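Lovastatin nonaketide synthase mokA (Monascus pilosus, PDB 6AD3) carries out, as a type I polyketide synthase, the iterative nine-step assembly of the lovastatin nonaketide, this chain being its condensation domain. Local coordinates at residues D212-E217 with A353-T358; L332-V337 with S505-F510; F348-A353 with F433-D438; F437-G442 with L470-D475; P480-K485 with A498-Y503. The protein carries 1 engineered substitution. All blocks are in the same frame, centred on the assembly; numbering follows the deposited sequence.

Contact 1 (D212-E217 with A353-T358)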
# COMPACT_ATOMS: atom_id res chain seq x y z
N ASP A 212 -3.64 -2.61 -6.89
CA ASP A 212 -3.13 -1.72 -5.82
C ASP A 212 -4.23 -0.73 -5.49
O ASP A 212 -5.34 -0.87 -5.98
CB ASP A 212 -1.79 -1.00 -6.21
CG ASP A 212 -1.91 -0.01 -7.39
OD1 ASP A 212 -3.01 0.46 -7.74
OD2 ASP A 212 -0.84 0.34 -7.95
N GLY A 213 -4.00 0.14 -4.51
CA GLY A 213 -5.08 1.00 -4.00
C GLY A 213 -5.74 1.82 -5.10
O GLY A 213 -6.97 2.00 -5.11
N SER A 214 -4.95 2.37 -6.02
CA SER A 214 -5.52 3.12 -7.13
C SER A 214 -6.33 2.28 -8.11
O SER A 214 -7.38 2.70 -8.64
CB SER A 214 -4.42 3.90 -7.86
OG SER A 214 -3.85 4.86 -6.99
N THR A 215 -5.86 1.05 -8.35
CA THR A 215 -6.61 0.12 -9.14
C THR A 215 -7.96 -0.20 -8.52
O THR A 215 -8.99 -0.25 -9.22
CB THR A 215 -5.80 -1.13 -9.43
OG1 THR A 215 -4.73 -0.76 -10.33
CG2 THR A 215 -6.64 -2.20 -10.07
N THR A 216 -7.99 -0.43 -7.22
CA THR A 216 -9.28 -0.66 -6.54
C THR A 216 -10.24 0.52 -6.70
O THR A 216 -11.38 0.32 -7.10
CB THR A 216 -9.06 -0.94 -5.04
OG1 THR A 216 -8.14 -2.04 -4.91
CG2 THR A 216 -10.38 -1.30 -4.34
N GLU A 217 -9.72 1.75 -6.56
CA GLU A 217 -10.54 2.95 -6.81
C GLU A 217 -11.05 2.93 -8.23
O GLU A 217 -12.26 3.18 -8.48
CB GLU A 217 -9.69 4.22 -6.59
CG GLU A 217 -9.30 4.47 -5.13
CD GLU A 217 -8.14 5.48 -4.95
OE1 GLU A 217 -7.61 5.60 -3.80
OE2 GLU A 217 -7.61 6.00 -5.95
N ALA A 353 5.01 5.75 0.69
CA ALA A 353 4.25 5.15 -0.37
C ALA A 353 3.97 6.21 -1.44
O ALA A 353 3.75 7.40 -1.13
CB ALA A 353 2.91 4.57 0.17
N ASP A 354 4.03 5.79 -2.71
CA ASP A 354 3.70 6.68 -3.80
C ASP A 354 3.02 5.86 -4.89
O ASP A 354 3.44 4.74 -5.17
CB ASP A 354 4.97 7.35 -4.36
CG ASP A 354 4.63 8.38 -5.40
OD1 ASP A 354 4.14 9.46 -5.02
OD2 ASP A 354 4.86 8.12 -6.59
N THR A 355 1.97 6.40 -5.50
CA THR A 355 1.26 5.66 -6.53
C THR A 355 2.08 5.37 -7.78
O THR A 355 1.76 4.43 -8.51
CB THR A 355 0.00 6.40 -7.01
OG1 THR A 355 0.39 7.65 -7.61
CG2 THR A 355 -1.01 6.59 -5.89
N ASN A 356 3.08 6.20 -8.05
CA ASN A 356 3.86 6.11 -9.28
C ASN A 356 2.96 6.22 -10.54
O ASN A 356 3.18 5.58 -11.52
CB ASN A 356 4.73 4.84 -9.33
CG ASN A 356 6.01 5.02 -10.15
OD1 ASN A 356 6.77 4.09 -10.32
ND2 ASN A 356 6.23 6.21 -10.64
N ARG A 357 1.93 7.04 -10.44
CA ARG A 357 1.08 7.35 -11.57
C ARG A 357 1.20 8.85 -11.80
O ARG A 357 0.79 9.63 -10.97
CB ARG A 357 -0.35 6.96 -11.27
CG ARG A 357 -0.56 5.46 -11.14
CD ARG A 357 -1.91 5.17 -10.53
NE ARG A 357 -2.14 3.78 -10.15
CZ ARG A 357 -2.90 2.94 -10.84
NH1 ARG A 357 -3.47 3.32 -11.96
NH2 ARG A 357 -3.10 1.70 -10.42
N THR A 358 1.75 9.19 -12.96
CA THR A 358 2.35 10.47 -13.28
C THR A 358 1.77 11.16 -14.54
O THR A 358 2.31 12.17 -14.98
CB THR A 358 3.89 10.29 -13.47
OG1 THR A 358 4.19 9.84 -14.79
CG2 THR A 358 4.44 9.24 -12.54
O HOH W 1 -0.62 2.99 -7.84

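Contact 2 (L332-V337 with S505-F510)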
# COMPACT_ATOMS: atom_id res chain seq x y z
N LEU A 332 3.51 13.18 8.03
CA LEU A 332 4.79 12.47 7.85
C LEU A 332 5.83 13.02 8.83
O LEU A 332 6.52 12.28 9.50
CB LEU A 332 5.27 12.66 6.42
CG LEU A 332 6.71 12.17 6.18
CD1 LEU A 332 6.86 10.69 6.45
CD2 LEU A 332 7.14 12.49 4.77
N ALA A 333 5.88 14.34 8.94
CA ALA A 333 6.80 14.96 9.85
C ALA A 333 6.55 14.55 11.29
O ALA A 333 7.48 14.29 12.02
CB ALA A 333 6.76 16.51 9.70
N ALA A 334 5.28 14.49 11.70
CA ALA A 334 4.93 14.12 13.02
C ALA A 334 5.24 12.62 13.28
O ALA A 334 5.70 12.24 14.36
CB ALA A 334 3.45 14.43 13.26
N TYR A 335 5.06 11.80 12.27
CA TYR A 335 5.39 10.38 12.35
C TYR A 335 6.89 10.21 12.56
O TYR A 335 7.31 9.44 13.44
CB TYR A 335 4.93 9.68 11.07
CG TYR A 335 5.27 8.23 10.94
CD1 TYR A 335 4.77 7.32 11.83
CD2 TYR A 335 5.76 7.75 9.75
CE1 TYR A 335 4.92 5.95 11.60
CE2 TYR A 335 5.91 6.39 9.51
CZ TYR A 335 5.51 5.50 10.45
OH TYR A 335 5.64 4.13 10.20
N HIS A 336 7.68 10.94 11.78
CA HIS A 336 9.12 10.92 11.95
C HIS A 336 9.52 11.32 13.36
O HIS A 336 10.36 10.65 13.99
CB HIS A 336 9.79 11.84 10.94
CG HIS A 336 11.23 12.10 11.25
ND1 HIS A 336 11.65 13.25 11.89
CD2 HIS A 336 12.30 11.28 11.19
CE1 HIS A 336 12.93 13.15 12.17
NE2 HIS A 336 13.36 11.96 11.76
N VAL A 337 8.93 12.42 13.87
CA VAL A 337 9.27 12.87 15.23
C VAL A 337 8.95 11.83 16.30
O VAL A 337 9.77 11.55 17.15
CB VAL A 337 8.56 14.18 15.58
CG1 VAL A 337 8.75 14.53 17.04
CG2 VAL A 337 9.06 15.30 14.66
N SER A 505 -1.78 12.09 20.03
CA SER A 505 -1.33 13.12 20.98
C SER A 505 -0.33 14.11 20.37
O SER A 505 -0.45 15.34 20.56
CB SER A 505 -0.77 12.47 22.27
OG SER A 505 -1.82 11.81 22.99
N ILE A 506 0.63 13.60 19.64
CA ILE A 506 1.67 14.44 19.08
C ILE A 506 1.12 15.31 17.95
O ILE A 506 1.50 16.48 17.83
CB ILE A 506 2.94 13.60 18.66
CG1 ILE A 506 4.21 14.28 19.15
CG2 ILE A 506 2.99 13.35 17.17
CD1 ILE A 506 5.51 13.62 18.70
N LEU A 507 0.16 14.79 17.17
CA LEU A 507 -0.52 15.59 16.15
C LEU A 507 -1.33 16.68 16.79
O LEU A 507 -1.31 17.82 16.35
CB LEU A 507 -1.50 14.72 15.35
CG LEU A 507 -0.87 13.70 14.39
CD1 LEU A 507 -1.97 12.77 13.89
CD2 LEU A 507 -0.17 14.37 13.23
N SER A 508 -1.99 16.36 17.89
CA SER A 508 -2.81 17.35 18.55
C SER A 508 -1.91 18.47 19.12
O SER A 508 -2.23 19.67 19.02
CB SER A 508 -3.63 16.69 19.66
OG SER A 508 -4.40 17.70 20.32
N MET A 509 -0.78 18.09 19.71
CA MET A 509 0.08 19.08 20.36
C MET A 509 0.74 20.00 19.33
O MET A 509 0.73 21.23 19.47
CB MET A 509 1.11 18.36 21.23
CG MET A 509 2.16 19.23 21.84
SD MET A 509 3.38 18.27 22.81
CE MET A 509 4.29 17.45 21.49
N PHE A 510 1.30 19.42 18.28
CA PHE A 510 2.01 20.23 17.29
C PHE A 510 1.08 21.08 16.44
O PHE A 510 1.48 22.16 15.95
CB PHE A 510 2.92 19.37 16.38
CG PHE A 510 4.16 18.85 17.07
CD1 PHE A 510 4.93 19.69 17.85
CD2 PHE A 510 4.54 17.53 16.95
CE1 PHE A 510 6.08 19.23 18.46
CE2 PHE A 510 5.69 17.06 17.58
CZ PHE A 510 6.45 17.90 18.35

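Contact 3 (F348-A353 with F433-D438)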
# COMPACT_ATOMS: atom_id res chain seq x y z
N PHE A 348 17.51 7.32 10.43
CA PHE A 348 16.74 6.19 9.98
C PHE A 348 15.91 6.60 8.78
O PHE A 348 15.75 7.79 8.51
CB PHE A 348 15.83 5.61 11.09
CG PHE A 348 14.85 6.60 11.68
CD1 PHE A 348 15.25 7.49 12.69
CD2 PHE A 348 13.53 6.70 11.18
CE1 PHE A 348 14.33 8.37 13.27
CE2 PHE A 348 12.64 7.60 11.74
CZ PHE A 348 13.05 8.47 12.73
N SER A 349 15.32 5.60 8.11
CA SER A 349 14.60 5.90 6.88
C SER A 349 13.15 5.50 6.95
O SER A 349 12.76 4.59 7.71
CB SER A 349 15.28 5.21 5.68
OG SER A 349 16.58 5.73 5.45
N ILE A 350 12.32 6.24 6.23
CA ILE A 350 10.91 5.94 6.14
C ILE A 350 10.55 5.76 4.68
O ILE A 350 10.74 6.67 3.85
CB ILE A 350 10.06 7.08 6.71
CG1 ILE A 350 10.42 7.34 8.22
CG2 ILE A 350 8.56 6.74 6.54
CD1 ILE A 350 9.76 8.57 8.83
N GLY A 351 9.96 4.61 4.36
CA GLY A 351 9.43 4.38 3.03
C GLY A 351 8.13 5.12 2.83
O GLY A 351 7.14 4.83 3.49
N LEU A 352 8.15 6.11 1.95
CA LEU A 352 6.95 6.87 1.63
C LEU A 352 6.22 6.23 0.45
O LEU A 352 6.82 6.00 -0.61
CB LEU A 352 7.32 8.32 1.32
CG LEU A 352 6.20 9.22 0.79
CD1 LEU A 352 5.14 9.48 1.84
CD2 LEU A 352 6.74 10.55 0.28
N ALA A 353 5.01 5.75 0.69
CA ALA A 353 4.25 5.15 -0.37
C ALA A 353 3.97 6.21 -1.44
O ALA A 353 3.75 7.40 -1.13
CB ALA A 353 2.91 4.57 0.17
N PHE A 433 14.96 0.26 4.86
CA PHE A 433 14.09 1.00 5.77
C PHE A 433 13.14 0.05 6.46
O PHE A 433 12.75 -0.96 5.87
CB PHE A 433 13.29 2.10 5.02
CG PHE A 433 12.57 1.61 3.78
CD1 PHE A 433 13.25 1.44 2.58
CD2 PHE A 433 11.20 1.30 3.81
CE1 PHE A 433 12.60 0.99 1.44
CE2 PHE A 433 10.56 0.83 2.68
CZ PHE A 433 11.26 0.67 1.49
N GLN A 434 12.76 0.39 7.70
CA GLN A 434 11.95 -0.52 8.53
C GLN A 434 10.63 0.14 8.96
O GLN A 434 9.83 -0.49 9.63
CB GLN A 434 12.73 -0.96 9.77
CG GLN A 434 13.98 -1.77 9.43
CD GLN A 434 15.16 -0.94 8.96
OE1 GLN A 434 15.52 0.09 9.56
NE2 GLN A 434 15.78 -1.38 7.88
N ALA A 435 10.43 1.36 8.53
CA ALA A 435 9.19 2.09 8.74
C ALA A 435 8.61 2.53 7.39
O ALA A 435 9.35 3.00 6.51
CB ALA A 435 9.46 3.32 9.58
N VAL A 436 7.29 2.50 7.28
CA VAL A 436 6.59 2.98 6.09
C VAL A 436 5.48 3.94 6.50
O VAL A 436 4.82 3.74 7.52
CB VAL A 436 6.00 1.79 5.28
CG1 VAL A 436 4.97 2.25 4.23
CG2 VAL A 436 7.11 1.00 4.61
N PHE A 437 5.23 4.91 5.61
CA PHE A 437 4.15 5.86 5.72
C PHE A 437 3.37 5.87 4.40
O PHE A 437 3.93 6.11 3.32
CB PHE A 437 4.71 7.27 5.98
CG PHE A 437 3.63 8.34 6.10
CD1 PHE A 437 2.78 8.36 7.18
CD2 PHE A 437 3.44 9.29 5.11
CE1 PHE A 437 1.78 9.32 7.30
CE2 PHE A 437 2.50 10.31 5.27
CZ PHE A 437 1.66 10.31 6.35
N ASP A 438 2.08 5.63 4.49
CA ASP A 438 1.23 5.54 3.29
C ASP A 438 -0.01 6.38 3.49
O ASP A 438 -0.88 6.04 4.31
CB ASP A 438 0.86 4.07 3.02
CG ASP A 438 0.01 3.88 1.74
OD1 ASP A 438 -0.55 4.86 1.26
OD2 ASP A 438 0.05 2.75 1.18
O HOH W 2 13.70 2.66 9.24
O HOH W 3 16.45 2.80 8.85

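Contact 4 (F437-G442 with L470-D475)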
# COMPACT_ATOMS: atom_id res chain seq x y z
N PHE A 437 5.23 4.91 5.61
CA PHE A 437 4.15 5.86 5.72
C PHE A 437 3.37 5.87 4.40
O PHE A 437 3.93 6.11 3.32
CB PHE A 437 4.71 7.27 5.98
CG PHE A 437 3.63 8.34 6.10
CD1 PHE A 437 2.78 8.36 7.18
CD2 PHE A 437 3.44 9.29 5.11
CE1 PHE A 437 1.78 9.32 7.30
CE2 PHE A 437 2.50 10.31 5.27
CZ PHE A 437 1.66 10.31 6.35
N ASP A 438 2.08 5.63 4.49
CA ASP A 438 1.23 5.54 3.29
C ASP A 438 -0.01 6.38 3.49
O ASP A 438 -0.88 6.04 4.31
CB ASP A 438 0.86 4.07 3.02
CG ASP A 438 0.01 3.88 1.74
OD1 ASP A 438 -0.55 4.86 1.26
OD2 ASP A 438 0.05 2.75 1.18
N TYR A 439 -0.09 7.49 2.75
CA TYR A 439 -1.17 8.45 2.89
C TYR A 439 -1.91 8.57 1.56
O TYR A 439 -1.29 8.66 0.49
CB TYR A 439 -0.59 9.82 3.28
CG TYR A 439 -1.53 10.99 3.16
CD1 TYR A 439 -1.80 11.59 1.93
CD2 TYR A 439 -2.15 11.51 4.28
CE1 TYR A 439 -2.62 12.70 1.83
CE2 TYR A 439 -2.94 12.66 4.19
CZ TYR A 439 -3.13 13.26 2.95
OH TYR A 439 -4.01 14.34 2.85
N LYS A 440 -3.21 8.48 1.63
CA LYS A 440 -4.07 8.72 0.47
C LYS A 440 -5.26 9.63 0.79
O LYS A 440 -5.71 9.72 1.94
CB LYS A 440 -4.52 7.39 -0.11
CG LYS A 440 -5.66 6.73 0.65
CD LYS A 440 -6.05 5.41 0.04
CE LYS A 440 -7.17 4.80 0.88
NZ LYS A 440 -7.68 3.55 0.33
N GLN A 441 -5.69 10.40 -0.23
CA GLN A 441 -6.71 11.44 -0.08
C GLN A 441 -7.99 11.24 -0.92
O GLN A 441 -8.86 12.08 -0.89
CB GLN A 441 -6.09 12.75 -0.54
CG GLN A 441 -5.87 13.75 0.52
CD GLN A 441 -5.42 15.08 -0.08
OE1 GLN A 441 -5.90 16.12 0.31
NE2 GLN A 441 -4.52 15.03 -1.05
N GLY A 442 -8.15 10.11 -1.57
CA GLY A 442 -9.35 9.93 -2.43
C GLY A 442 -10.71 10.21 -1.78
O GLY A 442 -10.86 10.19 -0.57
N LEU A 470 2.40 3.02 9.14
CA LEU A 470 1.28 3.92 9.35
C LEU A 470 0.60 4.16 8.00
O LEU A 470 1.23 4.68 7.06
CB LEU A 470 1.75 5.25 9.94
CG LEU A 470 0.72 6.39 9.96
CD1 LEU A 470 -0.49 5.99 10.76
CD2 LEU A 470 1.31 7.66 10.54
N GLU A 471 -0.65 3.68 7.87
CA GLU A 471 -1.44 3.91 6.67
C GLU A 471 -2.58 4.84 7.06
O GLU A 471 -3.13 4.69 8.15
CB GLU A 471 -2.08 2.62 6.17
CG GLU A 471 -1.10 1.55 5.79
CD GLU A 471 -1.78 0.29 5.33
OE1 GLU A 471 -1.13 -0.78 5.40
OE2 GLU A 471 -2.87 0.42 4.72
N MET A 472 -2.82 5.89 6.26
CA MET A 472 -3.87 6.85 6.53
C MET A 472 -4.73 7.05 5.30
O MET A 472 -4.19 7.13 4.17
CB MET A 472 -3.29 8.23 6.82
CG MET A 472 -2.52 8.38 8.04
SD MET A 472 -2.06 10.14 8.10
CE MET A 472 -3.67 10.98 8.00
N SER A 473 -6.02 7.26 5.52
CA SER A 473 -6.92 7.82 4.52
C SER A 473 -7.33 9.19 5.00
O SER A 473 -7.67 9.38 6.16
CB SER A 473 -8.15 6.93 4.33
OG SER A 473 -7.78 5.66 3.74
N ASP A 474 -7.42 10.13 4.08
CA ASP A 474 -7.82 11.50 4.39
C ASP A 474 -8.86 11.89 3.33
O ASP A 474 -8.62 12.75 2.48
CB ASP A 474 -6.59 12.40 4.36
CG ASP A 474 -6.89 13.85 4.70
OD1 ASP A 474 -7.99 14.12 5.17
OD2 ASP A 474 -5.97 14.69 4.54
N ASP A 475 -10.02 11.26 3.41
CA ASP A 475 -11.13 11.51 2.47
C ASP A 475 -11.74 12.86 2.87
O ASP A 475 -12.05 13.06 4.04
CB ASP A 475 -12.17 10.38 2.62
CG ASP A 475 -13.34 10.51 1.69
OD1 ASP A 475 -13.74 11.66 1.40
OD2 ASP A 475 -13.86 9.46 1.28

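Contact 5 (P480-K485 with A498-Y503)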
# COMPACT_ATOMS: atom_id res chain seq x y z
N PRO A 480 -9.88 11.93 9.04
CA PRO A 480 -8.81 11.04 8.67
C PRO A 480 -8.87 9.70 9.44
O PRO A 480 -9.19 9.67 10.63
CB PRO A 480 -7.55 11.84 9.05
CG PRO A 480 -8.01 13.28 9.06
CD PRO A 480 -9.40 13.21 9.58
N LEU A 481 -8.57 8.61 8.76
CA LEU A 481 -8.56 7.30 9.35
C LEU A 481 -7.13 6.77 9.41
O LEU A 481 -6.46 6.68 8.39
CB LEU A 481 -9.43 6.33 8.51
CG LEU A 481 -9.66 4.94 9.15
CD1 LEU A 481 -10.47 5.08 10.43
CD2 LEU A 481 -10.32 3.97 8.15
N LEU A 482 -6.68 6.42 10.61
CA LEU A 482 -5.30 6.04 10.84
C LEU A 482 -5.24 4.57 11.19
O LEU A 482 -5.89 4.13 12.15
CB LEU A 482 -4.71 6.86 12.00
CG LEU A 482 -4.48 8.38 11.86
CD1 LEU A 482 -5.61 9.12 11.24
CD2 LEU A 482 -4.13 8.96 13.20
N THR A 483 -4.33 3.83 10.53
CA THR A 483 -4.08 2.44 10.82
C THR A 483 -2.59 2.29 11.11
O THR A 483 -1.75 2.68 10.28
CB THR A 483 -4.42 1.52 9.62
OG1 THR A 483 -5.78 1.72 9.25
CG2 THR A 483 -4.20 0.06 9.95
N VAL A 484 -2.27 1.74 12.28
CA VAL A 484 -0.89 1.40 12.64
C VAL A 484 -0.72 -0.13 12.74
O VAL A 484 -1.54 -0.84 13.40
CB VAL A 484 -0.51 2.03 14.01
CG1 VAL A 484 0.83 1.51 14.47
CG2 VAL A 484 -0.47 3.54 13.88
N LYS A 485 0.30 -0.62 12.05
CA LYS A 485 0.66 -2.04 12.03
C LYS A 485 2.06 -2.19 12.56
O LYS A 485 2.97 -1.49 12.12
CB LYS A 485 0.61 -2.59 10.60
CG LYS A 485 -0.76 -2.42 9.90
CD LYS A 485 -0.72 -2.92 8.44
CE LYS A 485 -2.09 -2.93 7.78
NZ LYS A 485 -1.99 -3.21 6.31
N ALA A 498 -0.98 1.72 21.54
CA ALA A 498 -0.14 2.62 22.30
C ALA A 498 0.61 3.61 21.36
O ALA A 498 0.62 4.81 21.59
CB ALA A 498 0.85 1.84 23.16
N PHE A 499 1.11 3.12 20.24
CA PHE A 499 1.71 3.99 19.23
C PHE A 499 0.72 4.96 18.63
O PHE A 499 0.98 6.16 18.52
CB PHE A 499 2.36 3.17 18.12
CG PHE A 499 3.13 3.99 17.14
CD1 PHE A 499 2.49 4.59 16.06
CD2 PHE A 499 4.49 4.17 17.26
CE1 PHE A 499 3.20 5.36 15.15
CE2 PHE A 499 5.20 4.92 16.33
CZ PHE A 499 4.54 5.55 15.29
N LEU A 500 -0.44 4.46 18.28
CA LEU A 500 -1.47 5.28 17.67
C LEU A 500 -1.94 6.38 18.62
O LEU A 500 -2.10 7.55 18.21
CB LEU A 500 -2.62 4.37 17.24
CG LEU A 500 -3.89 4.87 16.62
CD1 LEU A 500 -3.57 5.73 15.42
CD2 LEU A 500 -4.74 3.68 16.23
N GLU A 501 -2.05 6.06 19.91
CA GLU A 501 -2.45 7.05 20.90
C GLU A 501 -1.39 8.13 21.01
O GLU A 501 -1.71 9.30 21.15
CB GLU A 501 -2.69 6.40 22.26
CG GLU A 501 -4.01 5.61 22.31
CD GLU A 501 -4.22 4.85 23.61
OE1 GLU A 501 -5.36 4.34 23.78
OE2 GLU A 501 -3.23 4.57 24.36
N SER A 502 -0.12 7.71 21.08
CA SER A 502 1.00 8.68 21.14
C SER A 502 1.09 9.56 19.90
O SER A 502 1.39 10.75 19.99
CB SER A 502 2.33 7.96 21.38
OG SER A 502 2.35 7.44 22.69
N TYR A 503 0.76 8.99 18.75
CA TYR A 503 0.79 9.72 17.50
C TYR A 503 -0.34 10.75 17.46
O TYR A 503 -0.11 11.92 17.11
CB TYR A 503 0.68 8.72 16.34
CG TYR A 503 0.75 9.37 14.97
CD1 TYR A 503 1.87 10.11 14.58
CD2 TYR A 503 -0.29 9.23 14.08
CE1 TYR A 503 1.93 10.72 13.34
CE2 TYR A 503 -0.25 9.87 12.84
CZ TYR A 503 0.88 10.59 12.47
OH TYR A 503 0.90 11.23 11.25

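Contact 1 (D212-E217 with A353-T358)
With chi1 at 64°, D212 tucks its carboxylate between its own backbone N and carbonyl carbon, while R357, extended from CG to NE, comes in from the opposite direction and brings NH2 to OD1 in a salt bridge. R357 NH2 donates to D212 OD1 at 3.0 Å, on the syn side of the carboxylate, with the two flat groups turned 62° apart. The same NH2 also reaches T215 OG1, at 3.0 Å and in the guanidinium plane; that hydroxyl is bonded in turn to the carbonyl of G367. D212 is the N-cap of helix 213-227: its OD1 takes the T215 N-H at 3.0 Å as well, so one oxygen both caps the helix and receives the arginine. D212 and G213 occupy the Asp-Gly positions of the HHxxxDG signature of condensation domains, a stretch that in this chain reads HRFVGDG; the aspartate is generally structural and pairs with an arginine, as it does here. The contact ties this signature stretch of the N-terminal lobe to the loop that follows strand 348-354 in the C-terminal lobe. S214 lies over one guanidinium face, its CB 3.2 Å from R357 NE. At the edge, a water accepts from R357 NE and donates to D212 OD2 and T355 O. OD2 also takes the backbone N-H groups of F369 and A370, and R357 NH1 is held by the carbonyls of E362 and G365, which leaves both flat groups little freedom to rotate. An ST turn, R357 N to T355 OG1 at 3.3 Å, shapes the loop from which the arginine springs.

Contact 2 (L332-V337 with S505-F510)
A334 and V337, one turn apart on helix 327-343, face I506, L507 and F510 of helix 495-512 in a helix-helix contact within the C-terminal lobe of the condensation domain. The short segments approach to 9.9 Å between axes, with 119° between their N-to-C directions, and so cross rather than run alongside each other. A334 is the hollow. Its CB is a low point on the helix surface, and two methyl bumps rest against it: L507 CD2 at 3.6 Å from A334 CB, and I506 CG2 at 4.1 Å from the same atom. The CB of L507 does not aim at the partner helix; it is the branch carrying CD2 that swings round to reach the alanine. V337 is the bump in the other direction. With chi1 at 172°, its CG1 stands anti to the backbone N and rests in the shallow notch where I506 CD1 and F510 CE2 meet. I506 therefore serves both positions, giving CG2 to the alanine and CD1 to the valine, where I506 CD1 meets V337 CG1 at 3.8 Å. The wall continues beyond the patch: F510 stacks on the ring of F386, and R341 from the next turn of the first helix lies against I506 and F510. Y335, whose CB points away from 505-510, packs on F499 and Y503 earlier in the same helix 495-512. The ring of F510 meets the valine obliquely, F510 CE2 lying 4.0 Å from V337 CG1.

Contact 3 (F348-A353 with F433-D438)
F437, G351 and A353 bury the most surface in this contact between two parallel strands. G351 pairs with V436 and L352 with F437. G351 is gripped through both of its polar backbone atoms: its N donates to A435 O at 2.8 Å, in the carbonyl plane, and its O accepts from F437 N at 2.9 Å. With no side chain on G351, the F433 ring can lie right against its backbone, F433 CD2 coming 3.6 Å from G351 N. F437, on the other face of the sheet, has CG anti to its backbone N (chi1 180°), which runs its ring alongside L352; L352 CD1 touches F437 CD2 at 3.7 Å, at the ring edge. I350 CG2 packs on F437 CB on the same face. A353 closes the pairing, its N donating to F437 O at 2.9 Å almost straight, while A353 CB rests on D438 CG at 3.4 Å. The D438 carboxylate is turned to a salt bridge with R461. Within the mixed sheet of the C-terminal lobe, strand 371-377 flanks 348-354 and strand 468-473 flanks 435-440, while helix 327-343 covers the F437 face through Y331 and L332.

Contact 4 (F437-G442 with L470-D475)
L470 opens a parallel strand pairing with F437, the two short segments only 5° apart in direction, near the middle of the C-terminal-lobe sheet of the condensation fold. L470 O accepts from D438 N at 2.9 Å, and L470 CD2 meets the edge of the F437 ring, 3.7 Å from F437 CE1. E471 faces the side of the sheet that carries D438. Their carboxylates, D438 OD2 and E471 OE2, stand 5.1 Å apart; E471 is paired with K485 and D438 with R461, which probably eases the repulsion. M472 is bound at both backbone atoms, its N donating to D438 O at 2.8 Å and its O accepting from K440 N. Chi1 (-67°) and an extended chi2 put SD against both rings in Met-aromatic contacts: obliquely to F437, with M472 SD 4.0 Å from F437 CE1, and at the edge of Y439; the bend at chi3 (56°) turns CE to Y439 CD2. S473, back on the D438 face, sets its OG beside CE, the last carbon of K440, at a tight 3.0 Å from S473 OG to K440 CE. D474 N donates to K440 O, and its carboxylate crosses toward Y439, whose OH donates to D474 OD2 at 2.6 Å on the anti side. D475 turns its carboxylate to A444 N and T477 OG1, while D475 CA lies 3.3 Å from G442 O in a CA-H...O contact.

Contact 5 (P480-K485 with A498-Y503)
L482 and V484, two residues apart on strand 481-487, turn the same way and meet L500 of helix 495-512 in a wholly apolar contact. The aliphatic touches come first. L500 CD1 reaches L482 CB at 3.8 Å and also lies beside L482 CD2. Nearer its root, L500 CB passes V484 CG2 at 4.1 Å, the two side chains running past each other in opposite directions. L500 is thus laid across the space between the two strand residues, its CG anti to the backbone N (chi1 178°) so that the branch heads for L482 while CB stays with V484.

Aromatic rings make up the second group. V484 approaches the F499 ring obliquely with both methyls, V484 CG2 3.8 Å from F499 CD1 and CG1 as close. L482 takes Y503 at about a right angle, with L482 CD2 at the ring edge, 3.9 Å from Y503 CD2. Y503 is held at its far end too, since its OH is hydrogen-bonded to the carbonyl of Y331 in helix 327-343. Both aromatic residues also pack on L338 of that helix.

The strand's own polar links are to its sheet neighbours. The backbones of L482 and V484 bond to A306 and A304 of strand 301-307, that of T483 bonds to the backbone of E471 in strand 468-473, and K485 NZ forms a salt bridge with E471. The helix, which follows the strand directly in sequence, crosses it at 137° and lies on one face of the sheet, the two-layer alpha/beta packing of the chloramphenicol acetyltransferase-like lobes that build condensation domains.

Overall arrangement
Contacts 3, 4 and 5 step across one six-stranded mixed sheet: 348-354 beside 435-440, then 468-473, then 481-487. Contacts 3 and 4 share F437 and D438, their centres about 14 Å apart; contact 5 lies about 12 Å from contact 4, linked by the E471-K485 salt bridge. Contact 2 packs the two helices covering this sheet and shares helix 495-512 with contact 5. Along the chain, contacts 3, 4 and 5 all fall between 332-337 and 505-510, while contact 1 starts earliest and alternates with contacts 2 and 3. Contact 1 is the most central, about 12 Å from contact 4 and 25 Å from contact 2 between centres. Four contacts build one lobe; one joins it to the Asp-Gly end of the signature stretch in the other lobe.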